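Local coordinates for BH2358 protein (Bacillus halodurans C-125, PDB 2RBD) that is a putative spore coat protein of the DUF3231 family, built mainly from long helices, at the interface of chains A and B and the interface of chains A and C. Residues are numbered along the deposited sequence; one frame, centred on the assembly and turned at random. Chains: chain A/B/C, BH2358 protein.

Contact 1: the interface of chains A and B. Residues chain A 41, 85, 87-88, 91-93; chain B 93, 95-96.
A:Ala87 and B:Pro93 touch across the interface from loop backbones, A:Ala87 nearly extended (phi/psi -140/151°) and B:Pro93 polyproline-like just ahead of the 3-10 turn B:94-96. The ring of B:Pro93 wedges between the loop residues of chain A: CB meets the methyl CB of A:Ala87 at 3.6 Å, CG lies 3.7 Å from CB of A:Asp91, and CD packs against the backbone of A:Asp91 and A:Ile92. The side chain of A:Ile92 crosses that of B:Pro93 at about a right angle and continues past it, CD1 lying 3.8 Å from the methyl CB of B:Ala96. A polar contact comes from the amide of A:Asn41, whose CG is anti to its carbonyl carbon (chi1 -73°), turning nitrogen ND2 toward B:Gly95 and A:Pro85. ND2 donates to the carbonyl O of B:Gly95 at 2.9 Å in a fairly straight bond. The acceptor lies close to the amide plane, yet the donor stands above the carbonyl plane of B:Gly95 and does not follow a lone pair. ND2 also donates to O of A:Pro85, at 2.9 Å and within that carbonyl's plane, so one amide ties its own loop and the neighbouring chain together. A weak bond from A:Ala87 N to OD1 would further restrain the amide. In this two-fold A-B interface of the deposited assembly, A:Asn41 stands near the C-terminal end of helix A:16-42, and the other chain A residues join helices A:46-72 and A:100-124.

Contact 2: the interface of chains A and B. Residues chain A 34-35, 81, 84; chain B 98-99, 102.
The guanidinium of A:Arg84 has CG of A:Asn34 at its edge, in plane, and reaches tip to tip toward the amide of B:Asn99, the two planes only 17° apart. In this helix-and-loop contact of a DUF3231 protein, helix A:16-42 and the loop bearing A:Pro81 and A:Arg84 meet the start of helix B:100-124 and the residues just before it. The nitrogens NH2 of A:Arg84 and ND2 of B:Asn99 remain 4.0 Å apart, a proximity without a hydrogen bond. B:Phe98 places the CE1 corner of its ring 3.9 Å from CA of A:Gly35. A:Asn34 turns its CG anti to the backbone N (chi1 174°), and ND2 lies 3.6 Å from the methylene CG of B:Glu102. The two side chains cross at about a right angle, amide and carboxylate planes nearly perpendicular. On the other branch, OD1 accepts NE of A:Arg84 at 3.0 Å, the donor standing above the amide carbonyl plane; weak bonds run from NH2 to the same oxygen and from NE to the backbone O of A:Asn34. An alanine in place of A:Asn34 would probably cost the guanidinium its side-chain acceptor, leave it at most the weak backbone bond, and open a gap beside B:Glu102. The chain of B:Glu102 bends at chi2 (74°) and slides past A:Pro81 in the opposite direction, bringing carboxylate OE2 to 3.9 Å from ring carbon CG. OE1 lies 6.0 Å from NH2 of A:Arg84, where any attraction would act without direct contact.

Contact 3: the interface of chains A and C. Residues chain A 115-116, 119-120, 123, 138; chain C 115-116, 119, 138.
A:His138 and C:His138 carry their rings into the interface with CG anti to the backbone N (chi1 -172° in chain A and -176° in chain C), while OG of each Ser119 lies anti to its own carbonyl carbon and points toward the partner chain. The result is a helix-helix interface with a compact polar centre. The imidazoles approach tip to tip and overlap in a nearly parallel stack, their centroids 3.6 Å apart, with CE1 of each over the centre of the other. The outer face of each ring is capped near its rim by CD2 of the Leu115 in its own chain, so that both imidazoles are sandwiched. Each ring also bonds across the interface: NE2 of A:His138 lies 2.7 Å from OG of C:Ser119, and NE2 of C:His138 lies 2.8 Å from OG of A:Ser119. Which partner donates is not decided. Together with the serine-serine bond they link four side chains, so that turning one hydroxyl would probably disturb its neighbours. Weak bonds to Leu115 carbonyls lie around the same hydroxyls. Beside this centre the packing becomes apolar: the two Val116 side chains cross at about a right angle, and CG2 of C:Val116 meets the methylene CG of A:Gln120 at 3.8 Å. At the heart of the network, the hydroxyl oxygens OG of A:Ser119 and C:Ser119 form a short hydrogen bond of 2.5 Å.

Contact 1: the interface of chains A and B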
ATOM      1  N   ASN A  41      26.215  -8.350  14.078  1.00 15.13           N
ATOM      2  CA  ASN A  41      27.156  -9.458  14.203  1.00 13.96           C
ATOM      3  C   ASN A  41      27.597 -10.082  12.878  1.00 15.69           C
ATOM      4  O   ASN A  41      28.660 -10.703  12.820  1.00 18.61           O
ATOM      5  CB  ASN A  41      26.578 -10.511  15.130  1.00 14.39           C
ATOM      6  CG  ASN A  41      26.604 -10.065  16.597  1.00 16.84           C
ATOM      7  OD1 ASN A  41      27.558  -9.426  17.009  1.00 18.34           O
ATOM      8  ND2 ASN A  41      25.608 -10.429  17.371  1.00 15.40           N
ATOM      9  N   PRO A  85      23.924 -11.386  22.418  1.00 16.48           N
ATOM     10  CA  PRO A  85      25.359 -11.319  22.625  1.00 17.78           C
ATOM     11  C   PRO A  85      26.155 -10.945  21.386  1.00 18.74           C
ATOM     12  O   PRO A  85      25.683 -11.081  20.247  1.00 16.29           O
ATOM     13  CB  PRO A  85      25.716 -12.737  23.110  1.00 18.67           C
ATOM     14  CG  PRO A  85      24.625 -13.581  22.773  1.00 18.46           C
ATOM     15  CD  PRO A  85      23.410 -12.761  22.465  1.00 17.30           C
ATOM     16  N   ALA A  87      29.107 -11.587  18.651  1.00 19.82           N
ATOM     17  CA  ALA A  87      29.632 -12.769  17.988  1.00 20.42           C
ATOM     18  C   ALA A  87      30.770 -12.335  17.113  1.00 21.05           C
ATOM     19  O   ALA A  87      30.780 -11.203  16.606  1.00 22.77           O
ATOM     20  CB  ALA A  87      28.570 -13.414  17.130  1.00 17.46           C
ATOM     21  N   ARG A  88      31.731 -13.225  16.906  1.00 22.39           N
ATOM     22  CA  ARG A  88      32.794 -12.988  15.941  1.00 22.51           C
ATOM     23  C   ARG A  88      32.357 -13.365  14.549  1.00 22.88           C
ATOM     24  O   ARG A  88      31.849 -14.468  14.300  1.00 20.95           O
ATOM     25  CB  ARG A  88      34.081 -13.778  16.291  1.00 25.76           C
ATOM     26  CG  ARG A  88      34.524 -13.747  17.783  1.00 29.59           C
ATOM     27  N   ASP A  91      33.425 -16.634  13.012  1.00 18.84           N
ATOM     28  CA  ASP A  91      32.854 -17.840  13.562  1.00 19.55           C
ATOM     29  C   ASP A  91      31.508 -18.196  12.960  1.00 16.29           C
ATOM     30  O   ASP A  91      30.938 -19.220  13.302  1.00 17.71           O
ATOM     31  CB  ASP A  91      32.653 -17.685  15.045  1.00 19.12           C
ATOM     32  CG  ASP A  91      33.952 -17.684  15.826  1.00 31.80           C
ATOM     33  OD1 ASP A  91      34.989 -18.124  15.275  1.00 29.95           O
ATOM     34  OD2 ASP A  91      33.908 -17.259  16.997  1.00 31.07           O
ATOM     35  N   ILE A  92      30.978 -17.357  12.092  1.00 16.92           N
ATOM     36  CA  ILE A  92      29.652 -17.638  11.519  1.00 15.80           C
ATOM     37  C   ILE A  92      29.862 -18.556  10.322  1.00 14.54           C
ATOM     38  O   ILE A  92      30.572 -18.181   9.377  1.00 16.62           O
ATOM     39  CB  ILE A  92      28.887 -16.369  11.066  1.00 14.90           C
ATOM     40  CG1 ILE A  92      28.784 -15.343  12.218  1.00 17.27           C
ATOM     41  CG2 ILE A  92      27.499 -16.751  10.547  1.00 14.24           C
ATOM     42  CD1 ILE A  92      28.306 -13.917  11.794  1.00 14.39           C
ATOM     43  N   PRO A  93      29.241 -19.753  10.327  1.00 15.67           N
ATOM     44  CA  PRO A  93      29.340 -20.619   9.137  1.00 17.99           C
ATOM     45  C   PRO A  93      28.883 -19.878   7.882  1.00 17.41           C
ATOM     46  O   PRO A  93      27.870 -19.158   7.927  1.00 14.96           O
ATOM     47  CB  PRO A  93      28.366 -21.736   9.446  1.00 16.75           C
ATOM     48  CG  PRO A  93      28.311 -21.793  10.929  1.00 18.07           C
ATOM     49  CD  PRO A  93      28.424 -20.377  11.376  1.00 17.45           C
TER
ATOM     50  N   PRO B  93      27.195 -18.891  15.983  1.00 15.67           N
ATOM     51  CA  PRO B  93      27.258 -18.136  17.249  1.00 17.99           C
ATOM     52  C   PRO B  93      25.877 -17.619  17.647  1.00 17.41           C
ATOM     53  O   PRO B  93      25.129 -17.133  16.780  1.00 14.96           O
ATOM     54  CB  PRO B  93      28.155 -16.967  16.904  1.00 16.75           C
ATOM     55  CG  PRO B  93      29.011 -17.458  15.794  1.00 18.07           C
ATOM     56  CD  PRO B  93      28.129 -18.348  14.989  1.00 17.45           C
ATOM     57  N   GLY B  95      24.643 -15.034  19.087  1.00 18.93           N
ATOM     58  CA  GLY B  95      24.329 -13.644  18.718  1.00 18.99           C
ATOM     59  C   GLY B  95      24.069 -13.418  17.226  1.00 18.31           C
ATOM     60  O   GLY B  95      23.489 -12.410  16.859  1.00 17.52           O
ATOM     61  N   ALA B  96      24.464 -14.383  16.390  1.00 14.39           N
ATOM     62  CA  ALA B  96      24.241 -14.336  14.935  1.00 15.18           C
ATOM     63  C   ALA B  96      23.061 -15.178  14.491  1.00 13.80           C
ATOM     64  O   ALA B  96      22.672 -15.167  13.314  1.00 12.67           O
ATOM     65  CB  ALA B  96      25.516 -14.796  14.215  1.00 13.44           C
TER

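Contact 2: the interface of chains A and B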
ATOM      1  N   ASN A  34      15.589  -6.688  16.817  1.00 14.47           N
ATOM      2  CA  ASN A  34      16.202  -7.988  17.027  1.00 13.48           C
ATOM      3  C   ASN A  34      16.981  -8.449  15.801  1.00 12.13           C
ATOM      4  O   ASN A  34      18.122  -8.869  15.914  1.00 11.66           O
ATOM      5  CB  ASN A  34      15.110  -8.990  17.402  1.00 14.35           C
ATOM      6  CG  ASN A  34      15.638 -10.414  17.498  1.00 19.21           C
ATOM      7  OD1 ASN A  34      16.549 -10.661  18.231  1.00 22.96           O
ATOM      8  ND2 ASN A  34      15.064 -11.323  16.753  1.00 26.27           N
ATOM      9  N   GLY A  35      16.383  -8.345  14.622  1.00 10.87           N
ATOM     10  CA  GLY A  35      17.084  -8.736  13.386  1.00 11.46           C
ATOM     11  C   GLY A  35      18.309  -7.904  13.096  1.00 11.62           C
ATOM     12  O   GLY A  35      19.339  -8.431  12.693  1.00 12.73           O
ATOM     13  N   PRO A  81      11.617  -9.461  21.406  1.00 20.94           N
ATOM     14  CA  PRO A  81      12.800 -10.306  21.615  1.00 21.16           C
ATOM     15  C   PRO A  81      13.888  -9.598  22.394  1.00 20.34           C
ATOM     16  O   PRO A  81      13.990  -8.377  22.348  1.00 20.37           O
ATOM     17  CB  PRO A  81      13.280 -10.578  20.204  1.00 21.22           C
ATOM     18  CG  PRO A  81      12.102 -10.393  19.367  1.00 20.90           C
ATOM     19  CD  PRO A  81      11.298  -9.292  19.990  1.00 21.35           C
ATOM     20  N   ARG A  84      21.042  -9.243  22.277  1.00 17.97           N
ATOM     21  CA  ARG A  84      21.818 -10.375  21.773  1.00 17.44           C
ATOM     22  C   ARG A  84      23.259 -10.257  22.212  1.00 16.09           C
ATOM     23  O   ARG A  84      23.815  -9.168  22.295  1.00 15.78           O
ATOM     24  CB  ARG A  84      21.829 -10.388  20.222  1.00 16.85           C
ATOM     25  CG  ARG A  84      20.520 -10.775  19.618  1.00 20.11           C
ATOM     26  CD  ARG A  84      20.581 -10.650  18.125  1.00 17.63           C
ATOM     27  NE  ARG A  84      19.399 -11.297  17.597  1.00 19.90           N
ATOM     28  CZ  ARG A  84      19.371 -12.543  17.189  1.00 20.98           C
ATOM     29  NH1 ARG A  84      20.508 -13.237  17.161  1.00 18.92           N
ATOM     30  NH2 ARG A  84      18.246 -13.069  16.782  1.00 25.75           N
TER
ATOM     31  N   PHE B  98      19.307 -16.658  14.024  1.00 13.82           N
ATOM     32  CA  PHE B  98      17.903 -16.363  13.973  1.00 13.84           C
ATOM     33  C   PHE B  98      17.155 -17.568  14.477  1.00 16.70           C
ATOM     34  O   PHE B  98      17.425 -18.696  14.096  1.00 17.51           O
ATOM     35  CB  PHE B  98      17.456 -16.007  12.549  1.00 16.69           C
ATOM     36  CG  PHE B  98      18.029 -14.684  12.072  1.00 18.92           C
ATOM     37  CD1 PHE B  98      17.412 -13.509  12.355  1.00 28.12           C
ATOM     38  CD2 PHE B  98      19.215 -14.651  11.394  1.00 21.73           C
ATOM     39  CE1 PHE B  98      17.992 -12.285  11.926  1.00 24.56           C
ATOM     40  CE2 PHE B  98      19.783 -13.438  10.998  1.00 25.56           C
ATOM     41  CZ  PHE B  98      19.170 -12.283  11.288  1.00 20.96           C
ATOM     42  N   ASN B  99      16.229 -17.296  15.359  1.00 15.04           N
ATOM     43  CA  ASN B  99      15.455 -18.329  16.007  1.00 15.90           C
ATOM     44  C   ASN B  99      14.145 -18.581  15.289  1.00 15.87           C
ATOM     45  O   ASN B  99      13.621 -17.702  14.633  1.00 15.84           O
ATOM     46  CB  ASN B  99      15.215 -17.914  17.465  1.00 20.29           C
ATOM     47  CG  ASN B  99      16.525 -17.670  18.184  1.00 29.83           C
ATOM     48  OD1 ASN B  99      17.298 -18.610  18.351  1.00 34.06           O
ATOM     49  ND2 ASN B  99      16.836 -16.398  18.509  1.00 37.54           N
ATOM     50  N   GLU B 102      11.105 -16.054  15.203  1.00 15.43           N
ATOM     51  CA  GLU B 102      11.375 -14.841  14.467  0.60 14.27           C
ATOM     52  C   GLU B 102      11.556 -15.104  12.956  1.00 14.70           C
ATOM     53  O   GLU B 102      11.099 -14.278  12.169  1.00 14.05           O
ATOM     54  CB  GLU B 102      12.510 -14.070  15.111  0.60 14.22           C
ATOM     55  CG  GLU B 102      12.095 -13.377  16.418  0.60 21.03           C
ATOM     56  CD  GLU B 102      11.933 -14.321  17.595  0.60 27.96           C
ATOM     57  OE1 GLU B 102      12.714 -15.298  17.694  0.60 23.61           O
ATOM     58  OE2 GLU B 102      11.032 -14.072  18.434  0.60 22.03           O
TER

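Contact 3: the interface of chains A and C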
ATOM      1  N   LEU A 115       8.085   3.932   5.648  1.00 10.35           N
ATOM      2  CA  LEU A 115       7.568   5.211   5.131  1.00  9.92           C
ATOM      3  C   LEU A 115       6.086   5.070   4.794  1.00 10.04           C
ATOM      4  O   LEU A 115       5.243   5.882   5.195  1.00 11.89           O
ATOM      5  CB  LEU A 115       8.349   5.638   3.897  1.00 13.33           C
ATOM      6  CG  LEU A 115       9.740   6.217   4.115  1.00 16.94           C
ATOM      7  CD1 LEU A 115      10.282   6.539   2.715  1.00 17.73           C
ATOM      8  CD2 LEU A 115       9.739   7.475   5.092  1.00 18.31           C
ATOM      9  N   VAL A 116       5.779   4.002   4.048  1.00 10.48           N
ATOM     10  CA  VAL A 116       4.407   3.684   3.662  1.00 10.49           C
ATOM     11  C   VAL A 116       3.525   3.436   4.883  1.00 10.54           C
ATOM     12  O   VAL A 116       2.434   4.000   4.976  1.00 10.45           O
ATOM     13  CB  VAL A 116       4.364   2.537   2.658  1.00 10.19           C
ATOM     14  CG1 VAL A 116       2.907   2.024   2.445  1.00 12.06           C
ATOM     15  CG2 VAL A 116       4.964   3.017   1.298  1.00 11.14           C
ATOM     16  N   SER A 119       2.602   6.676   6.531  1.00 10.15           N
ATOM     17  CA  SER A 119       1.585   7.412   5.781  1.00  9.29           C
ATOM     18  C   SER A 119       0.208   6.813   5.937  1.00 11.36           C
ATOM     19  O   SER A 119      -0.791   7.515   6.044  1.00 10.90           O
ATOM     20  CB  SER A 119       1.977   7.501   4.311  1.00 12.31           C
ATOM     21  OG  SER A 119       3.152   8.306   4.165  1.00 12.36           O
ATOM     22  N   GLN A 120       0.136   5.488   5.959  1.00 11.16           N
ATOM     23  CA  GLN A 120      -1.119   4.785   6.217  1.00 10.51           C
ATOM     24  C   GLN A 120      -1.751   5.138   7.580  1.00 10.68           C
ATOM     25  O   GLN A 120      -2.964   5.390   7.635  1.00 11.69           O
ATOM     26  CB  GLN A 120      -0.916   3.269   6.146  1.00 10.12           C
ATOM     27  CG  GLN A 120      -0.578   2.744   4.743  1.00  9.12           C
ATOM     28  CD  GLN A 120      -0.193   1.285   4.692  1.00 12.97           C
ATOM     29  OE1 GLN A 120      -0.478   0.578   3.672  1.00 16.93           O
ATOM     30  NE2 GLN A 120       0.476   0.827   5.681  1.00  9.74           N
ATOM     31  N   GLY A 123      -3.000   8.755   7.633  1.00 14.25           N
ATOM     32  CA  GLY A 123      -4.261   8.805   6.897  1.00 15.60           C
ATOM     33  C   GLY A 123      -5.492   8.278   7.609  1.00 16.63           C
ATOM     34  O   GLY A 123      -6.595   8.780   7.383  1.00 20.20           O
ATOM     35  N   HIS A 138       7.851   9.814  10.049  1.00 10.66           N
ATOM     36  CA  HIS A 138       8.036   9.821   8.600  1.00 11.97           C
ATOM     37  C   HIS A 138       9.159  10.759   8.213  1.00 13.92           C
ATOM     38  O   HIS A 138      10.032  10.376   7.421  1.00 12.47           O
ATOM     39  CB  HIS A 138       6.729  10.177   7.890  1.00  9.83           C
ATOM     40  CG  HIS A 138       6.765  10.016   6.403  1.00 11.22           C
ATOM     41  ND1 HIS A 138       7.314  10.978   5.590  1.00 12.80           N
ATOM     42  CD2 HIS A 138       6.310   9.027   5.582  1.00 11.11           C
ATOM     43  CE1 HIS A 138       7.234  10.567   4.331  1.00 14.18           C
ATOM     44  NE2 HIS A 138       6.622   9.396   4.291  1.00 12.57           N
TER
ATOM     45  N   LEU C 115      -0.907  10.474   0.256  1.00 10.83           N
ATOM     46  CA  LEU C 115       0.183  10.351   1.193  1.00 11.65           C
ATOM     47  C   LEU C 115       0.969   9.088   0.972  1.00  9.69           C
ATOM     48  O   LEU C 115       2.215   9.091   0.903  1.00  9.99           O
ATOM     49  CB  LEU C 115      -0.316  10.348   2.634  1.00 13.87           C
ATOM     50  CG  LEU C 115      -0.781  11.613   3.280  1.00 18.38           C
ATOM     51  CD1 LEU C 115      -1.379  11.275   4.639  1.00 21.98           C
ATOM     52  CD2 LEU C 115       0.427  12.545   3.424  1.00 20.24           C
ATOM     53  N   VAL C 116       0.226   7.984   0.827  1.00 10.47           N
ATOM     54  CA  VAL C 116       0.825   6.678   0.586  1.00 10.17           C
ATOM     55  C   VAL C 116       1.582   6.663  -0.726  1.00  8.80           C
ATOM     56  O   VAL C 116       2.734   6.233  -0.749  1.00 10.38           O
ATOM     57  CB  VAL C 116      -0.217   5.566   0.681  1.00 11.22           C
ATOM     58  CG1 VAL C 116       0.369   4.242   0.150  1.00 12.76           C
ATOM     59  CG2 VAL C 116      -0.647   5.436   2.133  1.00 13.05           C
ATOM     60  N   SER C 119       4.937   8.394  -0.400  1.00  9.27           N
ATOM     61  CA  SER C 119       5.915   7.575   0.327  1.00  8.97           C
ATOM     62  C   SER C 119       6.452   6.460  -0.543  1.00 11.39           C
ATOM     63  O   SER C 119       7.632   6.114  -0.481  1.00 11.29           O
ATOM     64  CB  SER C 119       5.287   7.015   1.611  1.00 10.40           C
ATOM     65  OG  SER C 119       5.026   8.043   2.555  1.00 12.94           O
ATOM     66  N   HIS C 138       4.685  15.325   0.199  1.00 13.28           N
ATOM     67  CA  HIS C 138       4.145  14.559   1.325  1.00 11.97           C
ATOM     68  C   HIS C 138       3.826  15.481   2.491  1.00 13.00           C
ATOM     69  O   HIS C 138       2.724  15.421   3.092  1.00 13.67           O
ATOM     70  CB  HIS C 138       5.122  13.479   1.748  1.00 11.92           C
ATOM     71  CG  HIS C 138       4.609  12.594   2.828  1.00 13.00           C
ATOM     72  ND1 HIS C 138       4.704  12.897   4.170  1.00 13.15           N
ATOM     73  CD2 HIS C 138       3.964  11.413   2.738  1.00 14.51           C
ATOM     74  CE1 HIS C 138       4.130  11.925   4.851  1.00 13.16           C
ATOM     75  NE2 HIS C 138       3.694  11.008   4.012  1.00 13.30           N
TER

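Contacts 1 and 2 belong to one interface, between chains A and B, and their C-alpha centres are about 12 Å apart. They share helix A:16-42 and the connection leading toward helix 100-124, whose neighbouring parts supply a cross-chain hydrogen bond in contact 1 and mostly van der Waals packing in contact 2. Contact 3 joins chains A and C, its C-alpha centre about 36 Å from that of contact 1 and about 28 Å from that of contact 2. Helix 100-124 connects the two-fold symmetric interfaces, which lie far enough apart for one chain to use both in the deposited four-chain assembly, which may or may not be biological.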